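Local structure of putative 6-pyruvoyl tetrahydrobiopterin synthase (Caenorhabditis elegans, 2G64) at residues S16-L21 with H84-K89; H44-V49 with I127-K132. The protein probably converts 7,8-dihydroneopterin triphosphate into 6-pyruvoyl tetrahydropterin, a zinc-dependent step in making tetrahydrobiopterin. The protein carries 1 engineered substitution. All blocks are in the same frame, centred on the assembly; numbering follows the deposited sequence. Where two conformers were deposited one is given.

Interaction 1: residues S16-L21 with H84-K89. With ZN (zinc ion), chain D.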
ATOM      1  N   SER A  16       0.540 -16.017  -9.309  1.00 13.00           N
ATOM      2  CA  SER A  16       0.334 -15.425 -10.617  0.50 12.21           C
ATOM      3  C   SER A  16      -0.281 -16.484 -11.528  1.00 14.14           C
ATOM      4  O   SER A  16       0.164 -17.632 -11.558  1.00 19.88           O
ATOM      5  CB  SER A  16       1.656 -14.874 -11.159  0.50 16.00           C
ATOM      6  OG  SER A  16       2.116 -13.795 -10.356  0.50 15.60           O
ATOM      7  N   ALA A  17      -1.358 -16.124 -12.222  1.00 14.35           N
ATOM      8  CA  ALA A  17      -2.002 -17.122 -13.068  1.00 13.10           C
ATOM      9  C   ALA A  17      -2.678 -16.468 -14.259  1.00 13.55           C
ATOM     10  O   ALA A  17      -3.081 -15.294 -14.207  1.00 13.15           O
ATOM     11  CB  ALA A  17      -3.022 -17.962 -12.267  1.00 13.94           C
ATOM     12  N   ALA A  18      -2.811 -17.246 -15.327  1.00 12.28           N
ATOM     13  CA  ALA A  18      -3.613 -16.848 -16.469  1.00 12.58           C
ATOM     14  C   ALA A  18      -5.013 -17.450 -16.346  1.00 14.23           C
ATOM     15  O   ALA A  18      -5.198 -18.519 -15.756  1.00 15.39           O
ATOM     16  CB  ALA A  18      -2.937 -17.349 -17.782  1.00 13.48           C
ATOM     17  N   HIS A  19      -5.987 -16.793 -16.948  1.00 13.58           N
ATOM     18  CA  HIS A  19      -7.296 -17.417 -17.134  1.00 12.00           C
ATOM     19  C   HIS A  19      -8.079 -16.757 -18.256  1.00 16.95           C
ATOM     20  O   HIS A  19      -7.659 -15.729 -18.809  1.00 14.84           O
ATOM     21  CB  HIS A  19      -8.079 -17.458 -15.793  1.00 14.66           C
ATOM     22  CG  HIS A  19      -8.760 -16.173 -15.421  1.00 12.95           C
ATOM     23  ND1 HIS A  19      -9.988 -16.149 -14.786  1.00 10.68           N
ATOM     24  CD2 HIS A  19      -8.375 -14.876 -15.535  1.00 14.00           C
ATOM     25  CE1 HIS A  19     -10.348 -14.898 -14.555  1.00 16.11           C
ATOM     26  NE2 HIS A  19      -9.377 -14.104 -14.985  1.00 16.81           N
ATOM     27  N   ARG A  20      -9.188 -17.390 -18.622  1.00 13.43           N
ATOM     28  CA  ARG A  20     -10.167 -16.792 -19.523  1.00 12.66           C
ATOM     29  C   ARG A  20     -11.543 -17.157 -18.969  1.00 20.40           C
ATOM     30  O   ARG A  20     -11.786 -18.320 -18.606  1.00 16.30           O
ATOM     31  CB  ARG A  20      -9.985 -17.368 -20.928  1.00 14.45           C
ATOM     32  CG  ARG A  20     -11.112 -16.950 -21.876  1.00 14.44           C
ATOM     33  CD  ARG A  20     -11.086 -17.791 -23.151  1.00 18.59           C
ATOM     34  NE  ARG A  20     -11.991 -17.207 -24.133  1.00 21.02           N
ATOM     35  CZ  ARG A  20     -12.654 -17.895 -25.059  1.00 23.59           C
ATOM     36  NH1 ARG A  20     -12.559 -19.221 -25.115  1.00 21.68           N
ATOM     37  NH2 ARG A  20     -13.429 -17.243 -25.919  1.00 18.46           N
ATOM     38  N   LEU A  21     -12.436 -16.175 -18.866  1.00 12.85           N
ATOM     39  CA  LEU A  21     -13.787 -16.448 -18.383  1.00 14.96           C
ATOM     40  C   LEU A  21     -14.623 -16.920 -19.575  1.00 18.04           C
ATOM     41  O   LEU A  21     -14.841 -16.168 -20.536  1.00 17.45           O
ATOM     42  CB  LEU A  21     -14.392 -15.200 -17.734  1.00 22.28           C
ATOM     43  CG  LEU A  21     -13.647 -14.769 -16.459  1.00 14.88           C
ATOM     44  CD1 LEU A  21     -14.393 -13.588 -15.850  1.00 17.11           C
ATOM     45  CD2 LEU A  21     -13.594 -15.970 -15.474  1.00 15.34           C
ATOM     46  N   HIS A  84       1.821 -19.655 -11.235  1.00 15.20           N
ATOM     47  CA  HIS A  84       2.420 -19.749 -12.580  1.00 17.98           C
ATOM     48  C   HIS A  84       1.742 -20.778 -13.496  1.00 18.18           C
ATOM     49  O   HIS A  84       2.376 -21.404 -14.346  1.00 17.33           O
ATOM     50  CB  HIS A  84       3.923 -19.967 -12.472  1.00 17.35           C
ATOM     51  CG  HIS A  84       4.659 -18.713 -12.119  1.00 29.01           C
ATOM     52  ND1 HIS A  84       4.749 -18.244 -10.827  1.00 27.87           N
ATOM     53  CD2 HIS A  84       5.258 -17.780 -12.899  1.00 37.33           C
ATOM     54  CE1 HIS A  84       5.411 -17.100 -10.817  1.00 32.43           C
ATOM     55  NE2 HIS A  84       5.730 -16.796 -12.063  1.00 31.94           N
ATOM     56  N   ARG A  85       0.432 -20.909 -13.327  1.00 17.98           N
ATOM     57  CA  ARG A  85      -0.373 -21.803 -14.132  1.00 14.61           C
ATOM     58  C   ARG A  85      -1.486 -21.058 -14.866  1.00 17.67           C
ATOM     59  O   ARG A  85      -1.761 -19.878 -14.610  1.00 15.20           O
ATOM     60  CB  ARG A  85      -0.990 -22.892 -13.244  1.00 18.79           C
ATOM     61  CG  ARG A  85       0.061 -23.675 -12.434  1.00 22.82           C
ATOM     62  CD  ARG A  85      -0.302 -25.146 -12.392  1.00 44.59           C
ATOM     63  NE  ARG A  85       0.425 -25.869 -11.355  1.00 81.34           N
ATOM     64  CZ  ARG A  85       1.494 -26.627 -11.581  1.00 97.88           C
ATOM     65  NH1 ARG A  85       1.970 -26.759 -12.812  1.00 95.32           N
ATOM     66  NH2 ARG A  85       2.088 -27.254 -10.574  1.00 91.63           N
ATOM     67  N   ASN A  86      -2.124 -21.775 -15.780  1.00 16.59           N
ATOM     68  CA  ASN A  86      -3.342 -21.324 -16.424  1.00 14.72           C
ATOM     69  C   ASN A  86      -4.533 -22.042 -15.751  1.00 17.27           C
ATOM     70  O   ASN A  86      -4.653 -23.282 -15.822  1.00 15.76           O
ATOM     71  CB  ASN A  86      -3.254 -21.687 -17.911  1.00 13.61           C
ATOM     72  CG  ASN A  86      -4.460 -21.230 -18.692  1.00 16.71           C
ATOM     73  OD1 ASN A  86      -5.593 -21.480 -18.291  1.00 17.38           O
ATOM     74  ND2 ASN A  86      -4.227 -20.579 -19.829  1.00 17.81           N
ATOM     75  N   LEU A  87      -5.389 -21.278 -15.069  1.00 14.92           N
ATOM     76  CA  LEU A  87      -6.429 -21.885 -14.224  1.00 12.69           C
ATOM     77  C   LEU A  87      -7.320 -22.853 -15.014  1.00 18.05           C
ATOM     78  O   LEU A  87      -7.564 -23.975 -14.585  1.00 14.11           O
ATOM     79  CB  LEU A  87      -7.270 -20.822 -13.524  1.00 11.75           C
ATOM     80  CG  LEU A  87      -6.529 -19.828 -12.612  1.00 13.22           C
ATOM     81  CD1 LEU A  87      -7.565 -18.930 -11.893  1.00 15.09           C
ATOM     82  CD2 LEU A  87      -5.702 -20.592 -11.603  1.00 16.00           C
ATOM     83  N   ASP A  88      -7.780 -22.412 -16.177  1.00 10.17           N
ATOM     84  CA  ASP A  88      -8.766 -23.168 -16.947  1.00 13.29           C
ATOM     85  C   ASP A  88      -8.175 -24.393 -17.624  1.00 15.45           C
ATOM     86  O   ASP A  88      -8.887 -25.364 -17.857  1.00 16.66           O
ATOM     87  CB  ASP A  88      -9.408 -22.260 -17.986  1.00 14.31           C
ATOM     88  CG  ASP A  88      -9.811 -20.936 -17.396  1.00 15.49           C
ATOM     89  OD1 ASP A  88     -10.777 -20.891 -16.606  1.00 13.16           O
ATOM     90  OD2 ASP A  88      -9.126 -19.949 -17.686  1.00 15.92           O
ATOM     91  N   LYS A  89      -6.885 -24.333 -17.949  1.00 17.02           N
ATOM     92  CA  LYS A  89      -6.224 -25.400 -18.697  1.00 19.19           C
ATOM     93  C   LYS A  89      -5.386 -26.353 -17.851  1.00 23.54           C
ATOM     94  O   LYS A  89      -5.195 -27.520 -18.208  1.00 20.94           O
ATOM     95  CB  LYS A  89      -5.371 -24.819 -19.827  1.00 21.52           C
ATOM     96  CG  LYS A  89      -6.219 -24.059 -20.854  1.00 21.40           C
ATOM     97  CD  LYS A  89      -5.375 -23.530 -21.975  1.00 27.09           C
ATOM     98  CE  LYS A  89      -6.205 -22.636 -22.885  1.00 29.18           C
ATOM     99  NZ  LYS A  89      -5.419 -22.211 -24.073  1.00 37.74           N
TER
HETATM  100 ZN    ZN D2001      -9.537 -11.982 -14.974  0.80 19.71          ZN
HETATM  101  O   HOH W   1     -11.275 -11.518 -14.657  1.00 26.05           O
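Ser16 CB sits over one face of the His84 ring, 4.4 Å from CE1. His44 of the second subunit also meets this ring. The His19 ring carries the zinc ion on NE2 (2.1 Å), with the zinc-bound water at its edge and in its plane. Asp88 OD2 approaches this ring obliquely and lies 3.3 Å from His19 CB. CG of His19 lies between the backbone N and the carbonyl carbon (chi1 81°). The short, weakly bonded strand 85-86 runs parallel to the end of strand 6-19, outermost within this chain, beside the antiparallel T-fold strands. Ala18 bonds twice to segment 84-89: its N donates to Arg85 O (2.9 Å), and its O accepts from Leu87 N (2.8 Å, 164° at the hydrogen). Asn86 is the N-cap of helix 87-90: OD1 accepts from Lys89 N and, weakly, Asp88 N, while ND2 bonds Asn42 O of the second subunit. Leu87 CD2 packs on Ala17 CB at 3.8 Å. Asp88 OD2 accepts Arg20 N at 2.7 Å on its syn side, 28° out of the carboxylate plane; OD1 bonds Ser99 OG, which also bonds His19 ND1. An alanine in place of Asp88 would probably leave Arg20 N without its acceptor and Ser99 freer to turn. His84 is a charge-relay residue by similarity.

Interaction 2: residues H44-V49 with I127-K132. With NA (sodium ion), chain B; ZN (zinc ion), chain D; NA (sodium ion), chain C.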
ATOM      1  N   HIS A  44      -6.003 -13.731 -20.246  1.00 15.29           N
ATOM      2  CA  HIS A  44      -5.348 -12.594 -19.616  1.00 11.57           C
ATOM      3  C   HIS A  44      -4.942 -13.169 -18.261  1.00 13.24           C
ATOM      4  O   HIS A  44      -4.928 -14.403 -18.094  1.00 13.82           O
ATOM      5  CB  HIS A  44      -6.302 -11.384 -19.482  1.00 12.41           C
ATOM      6  CG  HIS A  44      -7.513 -11.640 -18.623  1.00 16.76           C
ATOM      7  ND1 HIS A  44      -8.590 -12.391 -19.053  1.00 15.76           N
ATOM      8  CD2 HIS A  44      -7.806 -11.262 -17.351  1.00 17.20           C
ATOM      9  CE1 HIS A  44      -9.490 -12.466 -18.086  1.00 22.38           C
ATOM     10  NE2 HIS A  44      -9.039 -11.789 -17.044  1.00 22.04           N
ATOM     11  N   GLY A  45      -4.583 -12.313 -17.311  1.00 12.85           N
ATOM     12  CA  GLY A  45      -4.010 -12.836 -16.075  1.00 17.80           C
ATOM     13  C   GLY A  45      -4.009 -11.862 -14.923  1.00 15.47           C
ATOM     14  O   GLY A  45      -4.363 -10.697 -15.085  1.00 13.58           O
ATOM     15  N   HIS A  46      -3.626 -12.355 -13.749  1.00 13.22           N
ATOM     16  CA  HIS A  46      -3.668 -11.539 -12.534  1.00 17.18           C
ATOM     17  C   HIS A  46      -2.564 -12.002 -11.615  1.00 14.52           C
ATOM     18  O   HIS A  46      -2.182 -13.176 -11.644  1.00 13.67           O
ATOM     19  CB  HIS A  46      -5.018 -11.671 -11.789  1.00 14.46           C
ATOM     20  CG  HIS A  46      -6.207 -11.257 -12.596  1.00 12.58           C
ATOM     21  ND1 HIS A  46      -6.456  -9.945 -12.929  1.00 14.91           N
ATOM     22  CD2 HIS A  46      -7.201 -11.985 -13.161  1.00 11.04           C
ATOM     23  CE1 HIS A  46      -7.558  -9.880 -13.660  1.00 16.38           C
ATOM     24  NE2 HIS A  46      -8.028 -11.104 -13.813  1.00 13.87           N
ATOM     25  N   ASN A  47      -2.049 -11.090 -10.782  1.00 13.00           N
ATOM     26  CA  ASN A  47      -1.438 -11.505  -9.518  1.00 12.25           C
ATOM     27  C   ASN A  47      -2.558 -11.561  -8.496  1.00 14.40           C
ATOM     28  O   ASN A  47      -3.149 -10.539  -8.174  1.00 17.40           O
ATOM     29  CB  ASN A  47      -0.408 -10.480  -9.061  1.00 15.02           C
ATOM     30  CG  ASN A  47       0.630 -10.200 -10.120  1.00 18.42           C
ATOM     31  OD1 ASN A  47       1.249 -11.118 -10.662  1.00 14.84           O
ATOM     32  ND2 ASN A  47       0.835  -8.921 -10.406  1.00 13.70           N
ATOM     33  N   TYR A  48      -2.896 -12.763  -8.044  1.00 12.24           N
ATOM     34  CA  TYR A  48      -4.001 -12.898  -7.117  1.00 11.64           C
ATOM     35  C   TYR A  48      -3.409 -12.803  -5.708  1.00 16.52           C
ATOM     36  O   TYR A  48      -2.439 -13.489  -5.407  1.00 19.55           O
ATOM     37  CB  TYR A  48      -4.642 -14.276  -7.297  1.00 11.59           C
ATOM     38  CG  TYR A  48      -5.464 -14.468  -8.547  1.00 15.95           C
ATOM     39  CD1 TYR A  48      -6.827 -14.166  -8.557  1.00 16.02           C
ATOM     40  CD2 TYR A  48      -4.893 -15.012  -9.709  1.00 11.77           C
ATOM     41  CE1 TYR A  48      -7.615 -14.372  -9.705  1.00 15.16           C
ATOM     42  CE2 TYR A  48      -5.670 -15.236 -10.847  1.00 13.75           C
ATOM     43  CZ  TYR A  48      -7.017 -14.903 -10.846  1.00 13.43           C
ATOM     44  OH  TYR A  48      -7.757 -15.124 -11.969  1.00 14.64           O
ATOM     45  N   VAL A  49      -3.978 -11.956  -4.858  1.00 12.17           N
ATOM     46  CA  VAL A  49      -3.599 -11.993  -3.444  1.00 11.42           C
ATOM     47  C   VAL A  49      -4.530 -12.994  -2.726  1.00 13.45           C
ATOM     48  O   VAL A  49      -5.755 -12.925  -2.869  1.00 15.39           O
ATOM     49  CB  VAL A  49      -3.721 -10.604  -2.790  1.00 14.71           C
ATOM     50  CG1 VAL A  49      -3.351 -10.684  -1.320  1.00 15.69           C
ATOM     51  CG2 VAL A  49      -2.783  -9.590  -3.496  1.00 13.20           C
ATOM     52  N   ILE A 127      -9.743 -13.508  -1.866  1.00 12.92           N
ATOM     53  CA  ILE A 127      -8.966 -13.414  -3.102  1.00 12.84           C
ATOM     54  C   ILE A 127      -9.079 -11.977  -3.597  1.00 15.19           C
ATOM     55  O   ILE A 127     -10.178 -11.474  -3.763  1.00 14.77           O
ATOM     56  CB  ILE A 127      -9.526 -14.371  -4.188  1.00 17.13           C
ATOM     57  CG1 ILE A 127      -9.180 -15.839  -3.837  1.00 14.96           C
ATOM     58  CG2 ILE A 127      -8.990 -13.987  -5.581  1.00 12.88           C
ATOM     59  CD1 ILE A 127      -7.671 -16.160  -3.850  1.00 11.86           C
ATOM     60  N   GLU A 128      -7.944 -11.320  -3.814  1.00 12.47           N
ATOM     61  CA  GLU A 128      -7.962 -10.024  -4.499  1.00 13.20           C
ATOM     62  C   GLU A 128      -7.474 -10.271  -5.916  1.00 12.60           C
ATOM     63  O   GLU A 128      -6.303 -10.563  -6.147  1.00 15.34           O
ATOM     64  CB  GLU A 128      -7.087  -8.995  -3.773  1.00 15.72           C
ATOM     65  CG  GLU A 128      -7.369  -8.881  -2.262  1.00 14.34           C
ATOM     66  CD  GLU A 128      -6.649  -7.733  -1.568  1.00 28.72           C
ATOM     67  OE1 GLU A 128      -5.675  -7.193  -2.134  1.00 26.51           O
ATOM     68  OE2 GLU A 128      -7.061  -7.382  -0.436  1.00 23.34           O
ATOM     69  N   GLU A 129      -8.394 -10.178  -6.854  1.00 13.03           N
ATOM     70  CA  GLU A 129      -8.092 -10.373  -8.258  1.00 10.03           C
ATOM     71  C   GLU A 129      -7.223  -9.224  -8.784  1.00 17.56           C
ATOM     72  O   GLU A 129      -6.290  -9.449  -9.556  1.00 17.37           O
ATOM     73  CB  GLU A 129      -9.424 -10.428  -8.976  1.00 18.88           C
ATOM     74  CG  GLU A 129      -9.400 -10.379 -10.447  1.00 25.08           C
ATOM     75  CD  GLU A 129     -10.807 -10.146 -10.943  1.00 30.78           C
ATOM     76  OE1 GLU A 129     -11.119  -9.001 -11.324  1.00 29.13           O
ATOM     77  OE2 GLU A 129     -11.616 -11.091 -10.874  1.00 26.26           O
ATOM     78  N   THR A 130      -7.557  -8.004  -8.361  1.00 14.72           N
ATOM     79  CA  THR A 130      -6.682  -6.837  -8.455  1.00 17.91           C
ATOM     80  C   THR A 130      -6.865  -6.069  -7.149  1.00 21.08           C
ATOM     81  O   THR A 130      -7.715  -6.423  -6.332  1.00 17.16           O
ATOM     82  CB  THR A 130      -7.085  -5.901  -9.613  1.00 17.06           C
ATOM     83  OG1 THR A 130      -8.263  -5.197  -9.246  1.00 17.16           O
ATOM     84  CG2 THR A 130      -7.340  -6.695 -10.922  1.00 16.85           C
ATOM     85  N   PRO A 131      -6.059  -5.029  -6.935  1.00 17.94           N
ATOM     86  CA  PRO A 131      -6.222  -4.224  -5.720  1.00 26.07           C
ATOM     87  C   PRO A 131      -7.606  -3.605  -5.563  1.00 20.11           C
ATOM     88  O   PRO A 131      -7.965  -3.169  -4.467  1.00 27.85           O
ATOM     89  CB  PRO A 131      -5.110  -3.157  -5.845  1.00 22.60           C
ATOM     90  CG  PRO A 131      -4.046  -3.860  -6.716  1.00 20.75           C
ATOM     91  CD  PRO A 131      -4.906  -4.585  -7.747  1.00 21.32           C
ATOM     92  N   LYS A 132      -8.392  -3.598  -6.626  1.00 14.94           N
ATOM     93  CA  LYS A 132      -9.692  -2.949  -6.622  1.00 23.39           C
ATOM     94  C   LYS A 132     -10.883  -3.904  -6.561  1.00 15.68           C
ATOM     95  O   LYS A 132     -12.014  -3.445  -6.381  1.00 15.03           O
ATOM     96  CB  LYS A 132      -9.863  -2.065  -7.861  1.00 29.86           C
ATOM     97  CG  LYS A 132      -9.013  -0.796  -7.859  1.00 33.71           C
ATOM     98  CD  LYS A 132      -8.873  -0.227  -9.272  1.00 40.39           C
ATOM     99  CE  LYS A 132     -10.221   0.096  -9.905  1.00 59.91           C
ATOM    100  NZ  LYS A 132     -10.769   1.410  -9.445  1.00 62.16           N
TER
HETATM  101 NA    NA B1001      -4.369  -8.282  -6.648  1.00 29.42          NA
HETATM  102 ZN    ZN D2001      -9.537 -11.982 -14.974  0.80 19.71          ZN
HETATM  103 NA    NA C1002      -9.530 -13.785 -21.375  1.00 30.42          NA
HETATM  104  O   HOH W   2      -4.436  -6.700  -4.521  1.00 22.09           O
HETATM  105  O   HOH W   3      -2.350  -7.332  -8.301  1.00 35.15           O
HETATM  106  O   HOH W   1     -11.275 -11.518 -14.657  1.00 26.05           O
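Val49 O is approached by two groups of the facing strand: Glu128 N donates to it at 2.9 Å (162° at the hydrogen), and Ile127 CA makes a CA-H...O contact. Glu128 O is met in the same manner, by Val49 N at 3.0 Å and by Tyr48 CA. Val49 and Glu128 thus form an antiparallel hydrogen-bonded pair, joining strands 44-57 and 122-128 in the T-fold sheet of the PTPS family. Their side chains lie side by side and point the same way, with CB to CB at 3.9 Å. Ile127 CG2 touches the edge of the Tyr48 ring at CD1 (3.7 Å). Past Glu128 the chain turns a corner at Glu129. The CG of Glu129 is anti to its backbone N (chi1 169°), and it makes a CH-pi contact over the centre of the His46 ring, 3.6 Å from the centroid. The carboxylate and ring planes are 19° apart, and OE2 bonds Ser101 OG. Glu129 is a charge-relay residue by similarity. His46 NE2 binds the zinc ion at 2.1 Å, alongside His44 NE2 and His19. ND1 of His46 bonds Asn47 OD1 of the second subunit; with zinc on NE2, this probably fixes the ring's rotation. Asn47 O binds a sodium ion at 3.0 Å; one of the two waters on that ion donates to Glu128 OE1 at 2.7 Å.

In the fold
Both contacts build on one sheet, where strands 6-19 and 44-57 are neighbours, and they meet directly. His19 N probably bonds His44 O, and Ser16 OG probably bonds Asn47 OD1. Together they complete the zinc site: interaction 1 supplies His19, interaction 2 supplies His44 and His46, and the bound water is common to both. Interaction 1 is buried, joins a short parallel edge strand and a helix start, and relies mainly on backbone bonds, with one carboxylate and a little apolar packing. Interaction 2 is only partly buried and joins two antiparallel strands; it adds a CH-pi contact and a hydrated sodium ion. Both border the second subunit, while Lys132, at the end of segment 127-132, bonds a third.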